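Local coordinates for designed helical repeat protein (Synthetic construct, PDB 5CWQ) that is a computationally designed protein of stacked antiparallel helix pairs, built to explore repeat architectures and with no known biological activity, at residues 88-100 and 144-156. Numbering follows the deposited sequence.
Sequences GDDEVLALALIAI and QGDDEVLALALIA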
# COMPACT_ATOMS: atom_id res chain seq x y z
N GLY A 88 7.29 -13.71 16.12
CA GLY A 88 6.35 -14.61 15.47
C GLY A 88 4.94 -14.04 15.44
O GLY A 88 3.96 -14.79 15.50
N ASP A 89 4.84 -12.72 15.35
CA ASP A 89 3.55 -12.04 15.38
C ASP A 89 3.10 -11.70 13.96
O ASP A 89 3.40 -10.62 13.44
CB ASP A 89 3.65 -10.78 16.25
CG ASP A 89 2.29 -10.25 16.68
OD1 ASP A 89 1.31 -10.43 15.93
OD2 ASP A 89 2.21 -9.65 17.77
N ASP A 90 2.37 -12.62 13.35
CA ASP A 90 1.97 -12.51 11.95
C ASP A 90 1.01 -11.35 11.70
O ASP A 90 1.02 -10.76 10.62
CB ASP A 90 1.33 -13.82 11.49
CG ASP A 90 2.31 -14.98 11.51
OD1 ASP A 90 3.46 -14.80 11.05
OD2 ASP A 90 1.94 -16.07 11.99
N GLU A 91 0.18 -11.02 12.69
CA GLU A 91 -0.78 -9.93 12.55
C GLU A 91 -0.07 -8.59 12.45
O GLU A 91 -0.37 -7.79 11.56
CB GLU A 91 -1.76 -9.91 13.72
CG GLU A 91 -2.86 -8.85 13.57
CD GLU A 91 -3.77 -8.77 14.78
OE1 GLU A 91 -3.37 -9.22 15.87
OE2 GLU A 91 -4.90 -8.24 14.63
N VAL A 92 0.86 -8.35 13.36
CA VAL A 92 1.66 -7.13 13.34
C VAL A 92 2.49 -7.07 12.06
O VAL A 92 2.65 -6.00 11.47
CB VAL A 92 2.57 -7.04 14.58
CG1 VAL A 92 3.47 -5.81 14.51
CG2 VAL A 92 1.74 -7.01 15.85
N LEU A 93 3.03 -8.22 11.65
CA LEU A 93 3.80 -8.28 10.41
C LEU A 93 2.96 -7.81 9.24
O LEU A 93 3.40 -6.98 8.45
CB LEU A 93 4.30 -9.71 10.17
CG LEU A 93 5.02 -9.96 8.83
CD1 LEU A 93 6.23 -9.04 8.66
CD2 LEU A 93 5.43 -11.42 8.71
N ALA A 94 1.74 -8.34 9.13
CA ALA A 94 0.85 -8.00 8.04
C ALA A 94 0.53 -6.51 8.05
O ALA A 94 0.51 -5.86 7.00
CB ALA A 94 -0.43 -8.82 8.12
N LEU A 95 0.29 -5.97 9.24
CA LEU A 95 0.01 -4.54 9.39
C LEU A 95 1.21 -3.70 8.96
O LEU A 95 1.04 -2.67 8.31
CB LEU A 95 -0.36 -4.22 10.84
CG LEU A 95 -1.69 -4.81 11.32
CD1 LEU A 95 -1.77 -4.80 12.84
CD2 LEU A 95 -2.86 -4.04 10.72
N ALA A 96 2.41 -4.15 9.31
CA ALA A 96 3.63 -3.45 8.93
C ALA A 96 3.78 -3.44 7.41
O ALA A 96 4.20 -2.45 6.82
CB ALA A 96 4.84 -4.08 9.59
N LEU A 97 3.44 -4.56 6.78
CA LEU A 97 3.55 -4.69 5.33
C LEU A 97 2.56 -3.77 4.62
O LEU A 97 2.85 -3.25 3.54
CB LEU A 97 3.32 -6.14 4.90
CG LEU A 97 4.42 -7.13 5.31
CD1 LEU A 97 4.01 -8.55 4.96
CD2 LEU A 97 5.75 -6.79 4.65
N ILE A 98 1.39 -3.56 5.23
CA ILE A 98 0.42 -2.61 4.70
C ILE A 98 1.02 -1.21 4.72
O ILE A 98 0.90 -0.46 3.76
CB ILE A 98 -0.92 -2.65 5.48
CG1 ILE A 98 -1.63 -3.98 5.25
CG2 ILE A 98 -1.84 -1.49 5.07
CD1 ILE A 98 -2.80 -4.23 6.20
N ALA A 99 1.67 -0.86 5.83
CA ALA A 99 2.30 0.46 5.95
C ALA A 99 3.40 0.62 4.91
O ALA A 99 3.52 1.67 4.28
CB ALA A 99 2.86 0.65 7.35
N ILE A 100 4.19 -0.44 4.74
CA ILE A 100 5.26 -0.46 3.75
C ILE A 100 4.69 -0.26 2.34
O ILE A 100 5.15 0.60 1.60
CB ILE A 100 6.05 -1.79 3.82
CG1 ILE A 100 6.95 -1.79 5.06
CG2 ILE A 100 6.91 -2.01 2.56
CD1 ILE A 100 7.60 -3.14 5.37
N GLN A 144 -2.68 -21.72 7.98
CA GLN A 144 -2.90 -21.73 9.42
C GLN A 144 -4.36 -21.41 9.78
O GLN A 144 -4.74 -21.49 10.95
CB GLN A 144 -1.97 -20.72 10.11
CG GLN A 144 -0.52 -21.14 10.15
CD GLN A 144 0.37 -20.11 10.82
OE1 GLN A 144 -0.04 -18.97 11.03
NE2 GLN A 144 1.59 -20.51 11.15
N GLY A 145 -5.15 -21.05 8.78
CA GLY A 145 -6.55 -20.73 9.00
C GLY A 145 -6.77 -19.40 9.69
O GLY A 145 -7.82 -19.18 10.31
N ASP A 146 -5.79 -18.50 9.60
CA ASP A 146 -5.91 -17.17 10.18
C ASP A 146 -6.51 -16.21 9.15
O ASP A 146 -5.80 -15.58 8.37
CB ASP A 146 -4.55 -16.67 10.66
CG ASP A 146 -4.67 -15.52 11.65
OD1 ASP A 146 -5.66 -14.76 11.57
OD2 ASP A 146 -3.77 -15.38 12.51
N ASP A 147 -7.84 -16.09 9.17
CA ASP A 147 -8.56 -15.35 8.14
C ASP A 147 -8.27 -13.85 8.21
O ASP A 147 -8.23 -13.18 7.17
CB ASP A 147 -10.07 -15.59 8.27
CG ASP A 147 -10.45 -17.04 8.06
OD1 ASP A 147 -9.71 -17.75 7.34
OD2 ASP A 147 -11.48 -17.47 8.61
N GLU A 148 -8.08 -13.32 9.41
CA GLU A 148 -7.80 -11.90 9.59
C GLU A 148 -6.44 -11.55 8.99
O GLU A 148 -6.33 -10.60 8.21
CB GLU A 148 -7.84 -11.51 11.06
CG GLU A 148 -7.77 -10.00 11.29
CD GLU A 148 -6.94 -9.60 12.50
OE1 GLU A 148 -5.85 -10.18 12.70
OE2 GLU A 148 -7.38 -8.71 13.25
N VAL A 149 -5.42 -12.30 9.37
CA VAL A 149 -4.07 -12.08 8.86
C VAL A 149 -4.05 -12.23 7.35
O VAL A 149 -3.39 -11.46 6.65
CB VAL A 149 -3.05 -13.07 9.49
CG1 VAL A 149 -1.67 -12.93 8.84
CG2 VAL A 149 -2.95 -12.83 10.99
N LEU A 150 -4.77 -13.22 6.84
CA LEU A 150 -4.87 -13.44 5.41
C LEU A 150 -5.40 -12.19 4.72
O LEU A 150 -4.82 -11.72 3.74
CB LEU A 150 -5.78 -14.64 5.10
CG LEU A 150 -6.15 -14.85 3.63
CD1 LEU A 150 -4.91 -14.97 2.76
CD2 LEU A 150 -7.02 -16.09 3.47
N ALA A 151 -6.49 -11.65 5.24
CA ALA A 151 -7.12 -10.47 4.65
C ALA A 151 -6.18 -9.27 4.70
O ALA A 151 -6.14 -8.47 3.76
CB ALA A 151 -8.43 -10.16 5.36
N LEU A 152 -5.42 -9.14 5.78
CA LEU A 152 -4.47 -8.04 5.91
C LEU A 152 -3.35 -8.17 4.89
O LEU A 152 -2.97 -7.19 4.25
CB LEU A 152 -3.88 -7.99 7.33
CG LEU A 152 -4.86 -7.56 8.42
CD1 LEU A 152 -4.27 -7.79 9.80
CD2 LEU A 152 -5.27 -6.10 8.24
N ALA A 153 -2.85 -9.38 4.72
CA ALA A 153 -1.82 -9.65 3.73
C ALA A 153 -2.32 -9.32 2.32
O ALA A 153 -1.57 -8.82 1.50
CB ALA A 153 -1.36 -11.11 3.81
N LEU A 154 -3.59 -9.60 2.06
CA LEU A 154 -4.16 -9.34 0.73
C LEU A 154 -4.24 -7.84 0.45
O LEU A 154 -4.09 -7.41 -0.69
CB LEU A 154 -5.55 -9.98 0.60
CG LEU A 154 -5.58 -11.51 0.53
CD1 LEU A 154 -7.01 -12.00 0.53
CD2 LEU A 154 -4.84 -12.03 -0.70
N ILE A 155 -4.48 -7.06 1.49
CA ILE A 155 -4.49 -5.60 1.37
C ILE A 155 -3.09 -5.12 1.00
O ILE A 155 -2.92 -4.30 0.10
CB ILE A 155 -4.96 -4.92 2.68
CG1 ILE A 155 -6.43 -5.26 2.95
CG2 ILE A 155 -4.79 -3.40 2.61
CD1 ILE A 155 -6.90 -4.89 4.35
N ALA A 156 -2.08 -5.65 1.69
CA ALA A 156 -0.70 -5.29 1.41
C ALA A 156 -0.34 -5.65 -0.03
O ALA A 156 0.33 -4.89 -0.72
CB ALA A 156 0.24 -5.98 2.40
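Leu152 is a knob in the near-parallel packing of helices 90-114 and 147-171 of this all-helical repeat protein; their local axes approach to 8.3 Å and cross at 16°. Its side chain enters a hole formed by Glu91, Ala94, Leu95 and Ile98. Leu152 CB presses on Ala94 CB at 3.6 Å, while Leu152 CD2 meets Ile98 CD1 at 3.7 Å and Leu95 CD2 at 4.0 Å. Ile98 CG1 lies beside its backbone N (chi1 -68°), and from there CD1 comes up against Leu152 O. Further along, Ala156 CB abuts Leu97 CB at 4.0 Å and lets the backbones close in, the CA atoms of Ile98 and Ala156 being 4.4 Å apart. Toward the N-termini, Val149 sets its two methyls against neighbouring residues, CG1 on Asp90 CB and CG2 3.9 Å from Glu91 CA. At the edge, Glu91 OE2 sits 2.9 Å from both OE1 and OE2 of Glu148, the carboxylate planes 48° apart. If both are charged they would repel, which the salt bridge from Lys34 NZ to Glu91 OE2 probably eases. With no hydrogen bond between the segments, apolar packing joins these N-terminal turns, and the Cys112-Cys170 disulfide ties the same helices at their far ends.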